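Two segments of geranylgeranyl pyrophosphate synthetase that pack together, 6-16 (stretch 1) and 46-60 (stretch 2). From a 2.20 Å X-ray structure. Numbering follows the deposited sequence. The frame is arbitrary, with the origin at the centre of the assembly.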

ATOM      1  N   GLU A   6     -10.478  23.627 -25.659  1.00 71.74           N
ATOM      2  CA  GLU A   6      -9.038  23.787 -25.826  1.00 70.25           C
ATOM      3  C   GLU A   6      -8.285  23.383 -24.558  1.00 68.72           C
ATOM      4  O   GLU A   6      -7.195  22.827 -24.602  1.00 67.61           O
ATOM      5  CB  GLU A   6      -8.757  25.254 -26.153  1.00 71.53           C
ATOM      6  CG  GLU A   6      -7.354  25.466 -26.724  1.00 73.98           C
ATOM      7  CD  GLU A   6      -7.347  26.707 -27.586  1.00 75.15           C
ATOM      8  OE1 GLU A   6      -6.933  27.753 -27.105  1.00 76.05           O
ATOM      9  OE2 GLU A   6      -7.762  26.618 -28.740  1.00 75.21           O
ATOM     10  N   LEU A   7      -8.877  23.668 -23.398  1.00 67.12           N
ATOM     11  CA  LEU A   7      -8.266  23.298 -22.125  1.00 64.81           C
ATOM     12  C   LEU A   7      -8.130  21.784 -22.107  1.00 64.43           C
ATOM     13  O   LEU A   7      -7.078  21.254 -21.763  1.00 64.21           O
ATOM     14  CB  LEU A   7      -9.135  23.750 -20.951  1.00 63.32           C
ATOM     15  CG  LEU A   7      -8.771  23.149 -19.587  1.00 62.72           C
ATOM     16  CD1 LEU A   7      -7.316  23.444 -19.245  1.00 62.39           C
ATOM     17  CD2 LEU A   7      -9.694  23.714 -18.529  1.00 61.34           C
ATOM     18  N   PHE A   8      -9.199  21.090 -22.489  1.00 64.01           N
ATOM     19  CA  PHE A   8      -9.173  19.633 -22.530  1.00 63.80           C
ATOM     20  C   PHE A   8      -8.208  19.167 -23.605  1.00 62.90           C
ATOM     21  O   PHE A   8      -7.735  18.030 -23.581  1.00 62.25           O
ATOM     22  CB  PHE A   8     -10.568  19.076 -22.808  1.00 64.75           C
ATOM     23  CG  PHE A   8     -11.535  19.286 -21.682  1.00 66.56           C
ATOM     24  CD1 PHE A   8     -11.099  19.229 -20.358  1.00 66.84           C
ATOM     25  CD2 PHE A   8     -12.883  19.513 -21.935  1.00 67.23           C
ATOM     26  CE1 PHE A   8     -11.988  19.396 -19.307  1.00 67.23           C
ATOM     27  CE2 PHE A   8     -13.785  19.682 -20.889  1.00 68.27           C
ATOM     28  CZ  PHE A   8     -13.332  19.622 -19.573  1.00 68.42           C
ATOM     29  N   ALA A   9      -7.923  20.055 -24.549  1.00 61.66           N
ATOM     30  CA  ALA A   9      -6.998  19.747 -25.626  1.00 60.79           C
ATOM     31  C   ALA A   9      -5.591  19.744 -25.041  1.00 59.72           C
ATOM     32  O   ALA A   9      -4.750  18.927 -25.413  1.00 59.02           O
ATOM     33  CB  ALA A   9      -7.114  20.794 -26.730  1.00 62.21           C
ATOM     34  N   ARG A  10      -5.346  20.671 -24.123  1.00 58.49           N
ATOM     35  CA  ARG A  10      -4.070  20.770 -23.452  1.00 58.10           C
ATOM     36  C   ARG A  10      -3.912  19.611 -22.489  1.00 56.42           C
ATOM     37  O   ARG A  10      -2.914  18.904 -22.486  1.00 55.11           O
ATOM     38  CB  ARG A  10      -4.031  22.093 -22.687  1.00 60.26           C
ATOM     39  CG  ARG A  10      -3.887  23.298 -23.617  1.00 63.77           C
ATOM     40  CD  ARG A  10      -2.763  24.241 -23.174  1.00 66.68           C
ATOM     41  NE  ARG A  10      -2.497  24.098 -21.740  1.00 70.42           N
ATOM     42  CZ  ARG A  10      -1.488  23.285 -21.379  1.00 72.78           C
ATOM     43  NH1 ARG A  10      -0.784  22.650 -22.299  1.00 73.26           N
ATOM     44  NH2 ARG A  10      -1.180  23.149 -20.086  1.00 73.45           N
ATOM     45  N   ILE A  11      -4.931  19.435 -21.653  1.00 54.99           N
ATOM     46  CA  ILE A  11      -4.952  18.361 -20.669  1.00 54.13           C
ATOM     47  C   ILE A  11      -4.636  17.039 -21.350  1.00 54.69           C
ATOM     48  O   ILE A  11      -3.765  16.293 -20.901  1.00 54.55           O
ATOM     49  CB  ILE A  11      -6.338  18.250 -19.997  1.00 52.60           C
ATOM     50  CG1 ILE A  11      -6.612  19.499 -19.167  1.00 50.39           C
ATOM     51  CG2 ILE A  11      -6.406  17.004 -19.123  1.00 52.06           C
ATOM     52  CD1 ILE A  11      -8.027  19.564 -18.623  1.00 50.66           C
ATOM     53  N   LYS A  12      -5.342  16.763 -22.443  1.00 56.15           N
ATOM     54  CA  LYS A  12      -5.150  15.529 -23.200  1.00 57.72           C
ATOM     55  C   LYS A  12      -3.761  15.484 -23.818  1.00 59.19           C
ATOM     56  O   LYS A  12      -3.214  14.406 -24.057  1.00 59.06           O
ATOM     57  CB  LYS A  12      -6.197  15.413 -24.307  1.00 58.34           C
ATOM     58  CG  LYS A  12      -6.188  14.075 -25.033  1.00 59.13           C
ATOM     59  CD  LYS A  12      -7.188  14.068 -26.182  1.00 60.17           C
ATOM     60  CE  LYS A  12      -7.477  12.651 -26.666  1.00 60.83           C
ATOM     61  NZ  LYS A  12      -8.736  12.084 -26.097  1.00 61.81           N
ATOM     62  N   GLU A  13      -3.202  16.662 -24.082  1.00 60.80           N
ATOM     63  CA  GLU A  13      -1.871  16.778 -24.671  1.00 62.17           C
ATOM     64  C   GLU A  13      -0.823  16.301 -23.670  1.00 61.32           C
ATOM     65  O   GLU A  13       0.076  15.530 -24.014  1.00 61.24           O
ATOM     66  CB  GLU A  13      -1.601  18.236 -25.051  1.00 63.90           C
ATOM     67  CG  GLU A  13      -0.436  18.445 -25.992  1.00 67.34           C
ATOM     68  CD  GLU A  13      -0.026  19.906 -26.084  1.00 69.82           C
ATOM     69  OE1 GLU A  13      -0.815  20.722 -26.618  1.00 70.27           O
ATOM     70  OE2 GLU A  13       1.090  20.237 -25.623  1.00 71.49           O
ATOM     71  N   LYS A  14      -0.942  16.771 -22.432  1.00 60.42           N
ATOM     72  CA  LYS A  14      -0.017  16.392 -21.368  1.00 59.76           C
ATOM     73  C   LYS A  14      -0.192  14.918 -20.987  1.00 58.54           C
ATOM     74  O   LYS A  14       0.774  14.231 -20.662  1.00 57.78           O
ATOM     75  CB  LYS A  14      -0.245  17.269 -20.132  1.00 59.87           C
ATOM     76  CG  LYS A  14      -0.079  18.764 -20.369  1.00 61.91           C
ATOM     77  CD  LYS A  14       1.387  19.167 -20.318  1.00 63.55           C
ATOM     78  CE  LYS A  14       1.562  20.679 -20.323  1.00 64.29           C
ATOM     79  NZ  LYS A  14       2.989  21.069 -20.152  1.00 64.98           N
ATOM     80  N   ALA A  15      -1.433  14.443 -21.033  1.00 57.65           N
ATOM     81  CA  ALA A  15      -1.751  13.059 -20.695  1.00 56.17           C
ATOM     82  C   ALA A  15      -0.848  12.061 -21.419  1.00 55.84           C
ATOM     83  O   ALA A  15      -0.445  11.050 -20.839  1.00 54.89           O
ATOM     84  CB  ALA A  15      -3.213  12.773 -21.017  1.00 56.57           C
ATOM     85  N   LYS A  16      -0.533  12.347 -22.680  1.00 54.15           N
ATOM     86  CA  LYS A  16       0.323  11.474 -23.475  1.00 54.73           C
ATOM     87  C   LYS A  16       1.665  11.192 -22.812  1.00 53.15           C
ATOM     88  O   LYS A  16       2.074  10.040 -22.695  1.00 52.89           O
ATOM     89  CB  LYS A  16       0.584  12.084 -24.856  1.00 56.82           C
ATOM     90  CG  LYS A  16      -0.541  11.898 -25.864  1.00 59.11           C
ATOM     91  CD  LYS A  16      -0.138  12.467 -27.223  1.00 60.68           C
ATOM     92  CE  LYS A  16      -1.039  11.966 -28.348  1.00 61.73           C
ATOM     93  NZ  LYS A  16      -1.048  12.907 -29.516  1.00 61.25           N
ATOM     94  N   GLY A  46      -8.277   7.339 -17.952  1.00 57.93           N
ATOM     95  CA  GLY A  46      -8.502   8.500 -17.098  1.00 58.64           C
ATOM     96  C   GLY A  46      -7.910   9.763 -17.728  1.00 58.30           C
ATOM     97  O   GLY A  46      -6.996   9.717 -18.538  1.00 58.38           O
ATOM     98  N   LYS A  47      -8.488  10.917 -17.355  1.00 58.06           N
ATOM     99  CA  LYS A  47      -8.072  12.165 -17.991  1.00 56.74           C
ATOM    100  C   LYS A  47      -6.778  12.723 -17.389  1.00 53.87           C
ATOM    101  O   LYS A  47      -6.169  13.644 -17.915  1.00 52.74           O
ATOM    102  CB  LYS A  47      -9.206  13.178 -17.833  1.00 59.29           C
ATOM    103  CG  LYS A  47     -10.443  12.785 -18.646  1.00 62.59           C
ATOM    104  CD  LYS A  47     -11.571  13.811 -18.522  1.00 65.10           C
ATOM    105  CE  LYS A  47     -12.887  13.310 -19.129  1.00 66.21           C
ATOM    106  NZ  LYS A  47     -13.565  14.408 -19.816  1.00 68.67           N
ATOM    107  N   ARG A  48      -6.323  12.156 -16.275  1.00 49.72           N
ATOM    108  CA  ARG A  48      -5.082  12.583 -15.638  1.00 46.65           C
ATOM    109  C   ARG A  48      -5.118  14.027 -15.150  1.00 44.56           C
ATOM    110  O   ARG A  48      -4.141  14.759 -15.301  1.00 44.58           O
ATOM    111  CB  ARG A  48      -3.894  12.422 -16.598  1.00 45.42           C
ATOM    112  CG  ARG A  48      -3.893  11.155 -17.446  1.00 45.32           C
ATOM    113  CD  ARG A  48      -3.975   9.876 -16.615  1.00 45.32           C
ATOM    114  NE  ARG A  48      -3.790   8.697 -17.461  1.00 45.35           N
ATOM    115  CZ  ARG A  48      -4.234   7.479 -17.169  1.00 44.94           C
ATOM    116  NH1 ARG A  48      -4.898   7.263 -16.041  1.00 45.30           N
ATOM    117  NH2 ARG A  48      -4.020   6.479 -18.009  1.00 43.99           N
ATOM    118  N   VAL A  49      -6.232  14.435 -14.556  1.00 42.99           N
ATOM    119  CA  VAL A  49      -6.370  15.792 -14.046  1.00 42.09           C
ATOM    120  C   VAL A  49      -5.338  16.120 -12.972  1.00 41.68           C
ATOM    121  O   VAL A  49      -4.794  17.223 -12.946  1.00 41.37           O
ATOM    122  CB  VAL A  49      -7.775  16.025 -13.461  1.00 42.06           C
ATOM    123  CG1 VAL A  49      -7.814  17.337 -12.700  1.00 42.42           C
ATOM    124  CG2 VAL A  49      -8.802  16.045 -14.585  1.00 42.54           C
ATOM    125  N   ARG A  50      -5.076  15.170 -12.076  1.00 40.08           N
ATOM    126  CA  ARG A  50      -4.108  15.397 -11.012  1.00 38.04           C
ATOM    127  C   ARG A  50      -2.718  15.646 -11.577  1.00 37.23           C
ATOM    128  O   ARG A  50      -2.070  16.622 -11.216  1.00 36.53           O
ATOM    129  CB  ARG A  50      -4.111  14.216 -10.037  1.00 37.26           C
ATOM    130  CG  ARG A  50      -5.372  14.210  -9.194  1.00 35.78           C
ATOM    131  CD  ARG A  50      -5.531  12.984  -8.312  1.00 34.00           C
ATOM    132  NE  ARG A  50      -6.837  13.020  -7.664  1.00 33.48           N
ATOM    133  CZ  ARG A  50      -7.996  12.891  -8.303  1.00 33.51           C
ATOM    134  NH1 ARG A  50      -8.021  12.702  -9.614  1.00 32.08           N
ATOM    135  NH2 ARG A  50      -9.134  12.983  -7.634  1.00 33.78           N
ATOM    136  N   PRO A  51      -2.239  14.768 -12.470  1.00 37.23           N
ATOM    137  CA  PRO A  51      -0.909  14.972 -13.049  1.00 37.79           C
ATOM    138  C   PRO A  51      -0.872  16.310 -13.796  1.00 39.52           C
ATOM    139  O   PRO A  51       0.127  17.025 -13.764  1.00 39.65           O
ATOM    140  CB  PRO A  51      -0.758  13.783 -13.994  1.00 38.60           C
ATOM    141  CG  PRO A  51      -1.599  12.729 -13.362  1.00 37.92           C
ATOM    142  CD  PRO A  51      -2.820  13.495 -12.929  1.00 37.42           C
ATOM    143  N   PHE A  52      -1.972  16.640 -14.468  1.00 40.99           N
ATOM    144  CA  PHE A  52      -2.067  17.896 -15.204  1.00 42.65           C
ATOM    145  C   PHE A  52      -1.840  19.067 -14.258  1.00 43.67           C
ATOM    146  O   PHE A  52      -1.184  20.042 -14.608  1.00 44.49           O
ATOM    147  CB  PHE A  52      -3.445  18.044 -15.861  1.00 43.05           C
ATOM    148  CG  PHE A  52      -3.586  19.288 -16.705  1.00 43.38           C
ATOM    149  CD1 PHE A  52      -2.919  19.404 -17.919  1.00 43.90           C
ATOM    150  CD2 PHE A  52      -4.376  20.349 -16.277  1.00 43.65           C
ATOM    151  CE1 PHE A  52      -3.038  20.556 -18.693  1.00 44.71           C
ATOM    152  CE2 PHE A  52      -4.504  21.507 -17.044  1.00 44.05           C
ATOM    153  CZ  PHE A  52      -3.832  21.609 -18.256  1.00 41.42           C
ATOM    154  N   VAL A  53      -2.382  18.969 -13.053  1.00 43.06           N
ATOM    155  CA  VAL A  53      -2.219  20.034 -12.082  1.00 42.73           C
ATOM    156  C   VAL A  53      -0.758  20.132 -11.685  1.00 44.04           C
ATOM    157  O   VAL A  53      -0.247  21.221 -11.417  1.00 45.12           O
ATOM    158  CB  VAL A  53      -3.099  19.779 -10.849  1.00 42.45           C
ATOM    159  CG1 VAL A  53      -2.779  20.776  -9.739  1.00 39.95           C
ATOM    160  CG2 VAL A  53      -4.553  19.897 -11.253  1.00 40.31           C
ATOM    161  N   VAL A  54      -0.078  18.994 -11.667  1.00 43.30           N
ATOM    162  CA  VAL A  54       1.329  18.975 -11.313  1.00 42.86           C
ATOM    163  C   VAL A  54       2.140  19.769 -12.341  1.00 44.27           C
ATOM    164  O   VAL A  54       2.724  20.803 -12.019  1.00 43.07           O
ATOM    165  CB  VAL A  54       1.880  17.528 -11.257  1.00 42.83           C
ATOM    166  CG1 VAL A  54       3.358  17.554 -10.924  1.00 41.25           C
ATOM    167  CG2 VAL A  54       1.117  16.711 -10.209  1.00 43.01           C
ATOM    168  N   LEU A  55       2.170  19.271 -13.575  1.00 45.61           N
ATOM    169  CA  LEU A  55       2.913  19.912 -14.656  1.00 46.98           C
ATOM    170  C   LEU A  55       2.473  21.354 -14.891  1.00 46.18           C
ATOM    171  O   LEU A  55       3.301  22.217 -15.159  1.00 47.50           O
ATOM    172  CB  LEU A  55       2.765  19.108 -15.954  1.00 45.68           C
ATOM    173  CG  LEU A  55       3.156  17.631 -15.846  1.00 48.17           C
ATOM    174  CD1 LEU A  55       2.990  16.946 -17.193  1.00 47.69           C
ATOM    175  CD2 LEU A  55       4.587  17.516 -15.360  1.00 48.62           C
ATOM    176  N   THR A  56       1.176  21.615 -14.793  1.00 46.50           N
ATOM    177  CA  THR A  56       0.672  22.967 -14.999  1.00 46.59           C
ATOM    178  C   THR A  56       1.092  23.879 -13.854  1.00 47.74           C
ATOM    179  O   THR A  56       1.322  25.071 -14.062  1.00 48.45           O
ATOM    180  CB  THR A  56      -0.868  22.998 -15.115  1.00 45.45           C
ATOM    181  OG1 THR A  56      -1.284  22.154 -16.194  1.00 45.57           O
ATOM    182  CG2 THR A  56      -1.350  24.412 -15.393  1.00 44.00           C
ATOM    183  N   SER A  57       1.195  23.324 -12.651  1.00 49.03           N
ATOM    184  CA  SER A  57       1.594  24.111 -11.490  1.00 50.51           C
ATOM    185  C   SER A  57       3.064  24.481 -11.546  1.00 52.66           C
ATOM    186  O   SER A  57       3.461  25.548 -11.073  1.00 53.59           O
ATOM    187  CB  SER A  57       1.310  23.351 -10.196  1.00 49.55           C
ATOM    188  OG  SER A  57      -0.061  23.438  -9.852  1.00 49.09           O
ATOM    189  N   THR A  58       3.872  23.601 -12.126  1.00 53.66           N
ATOM    190  CA  THR A  58       5.294  23.898 -12.263  1.00 54.82           C
ATOM    191  C   THR A  58       5.546  24.985 -13.312  1.00 56.58           C
ATOM    192  O   THR A  58       6.628  25.546 -13.424  1.00 56.72           O
ATOM    193  CB  THR A  58       6.016  22.609 -12.661  1.00 54.30           C
ATOM    194  OG1 THR A  58       5.829  21.631 -11.634  1.00 55.34           O
ATOM    195  CG2 THR A  58       7.515  22.873 -12.823  1.00 54.73           C
ATOM    196  N   GLU A  59       4.507  25.247 -14.127  1.00 58.14           N
ATOM    197  CA  GLU A  59       4.639  26.272 -15.157  1.00 59.31           C
ATOM    198  C   GLU A  59       4.134  27.630 -14.667  1.00 60.34           C
ATOM    199  O   GLU A  59       4.483  28.684 -15.183  1.00 61.83           O
ATOM    200  CB  GLU A  59       3.836  25.826 -16.382  1.00 60.29           C
ATOM    201  CG  GLU A  59       3.948  26.816 -17.544  1.00 62.97           C
ATOM    202  CD  GLU A  59       3.190  26.281 -18.738  1.00 63.46           C
ATOM    203  OE1 GLU A  59       3.031  27.010 -19.708  1.00 64.40           O
ATOM    204  OE2 GLU A  59       2.765  25.129 -18.690  1.00 63.36           O
ATOM    205  N   ALA A  60       3.250  27.580 -13.658  1.00 60.87           N
ATOM    206  CA  ALA A  60       2.699  28.817 -13.126  1.00 61.61           C
ATOM    207  C   ALA A  60       3.678  29.496 -12.170  1.00 61.77           C
ATOM    208  O   ALA A  60       3.437  30.573 -11.643  1.00 62.88           O
ATOM    209  CB  ALA A  60       1.408  28.481 -12.383  1.00 61.45           C
TER

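This contact is a compact, nearly perpendicular helix crossing held together by the packing of one aromatic knob, with no hydrogen bond or salt bridge between the two stretches. The helix axes cross at 92° with a closest approach of 9.5 Å, and a steep crossing of this kind limits the overlap to a short patch, so a single large side chain can dominate it. Here that side chain is Phe52, which buries more area than any other residue in the contact and sits among Leu7, Arg10, Ile11 and Lys14, residues that follow the i, i+3, i+4, i+7 spacing of one helical face.

The socket surrounds the ring unevenly. Ile11 lies over one face: its CG1 is 3.5 Å from the centroid of the Phe52 ring and only 8° off the normal, a well-placed CH-pi contact. The backbone is close as well, with Ile11 CA 3.5 Å from Phe52 CE1. Lys14 meets the ring at its edge through its aliphatic portion, CG lying 3.8 Å from Phe52 CD1, while Leu7 CD1 comes to 4.1 Å from Phe52 CZ.

Lys14 illustrates how a long charged residue can serve a largely apolar contact. Its CD passes 4.2 Å from Leu55 CD1, and its NZ ends 4.3 Å from Glu59 OE2, near enough for opposite charges to attract but beyond a salt bridge. Arg10 NH2 likewise approaches Phe52 CE1 at 3.5 Å, although its hydrogen bonds are made elsewhere in the structure. Thr56 OG1 turns back on its own helix, donating to Phe52 O at 2.6 Å.

Before the second helix begins, the contact continues onto Lys47 and Arg48. The small Ala15 places CB 4.0 Å from CG of Arg48, the N-cap residue, and Ile11 CG2 rests 3.6 Å from Lys47 O.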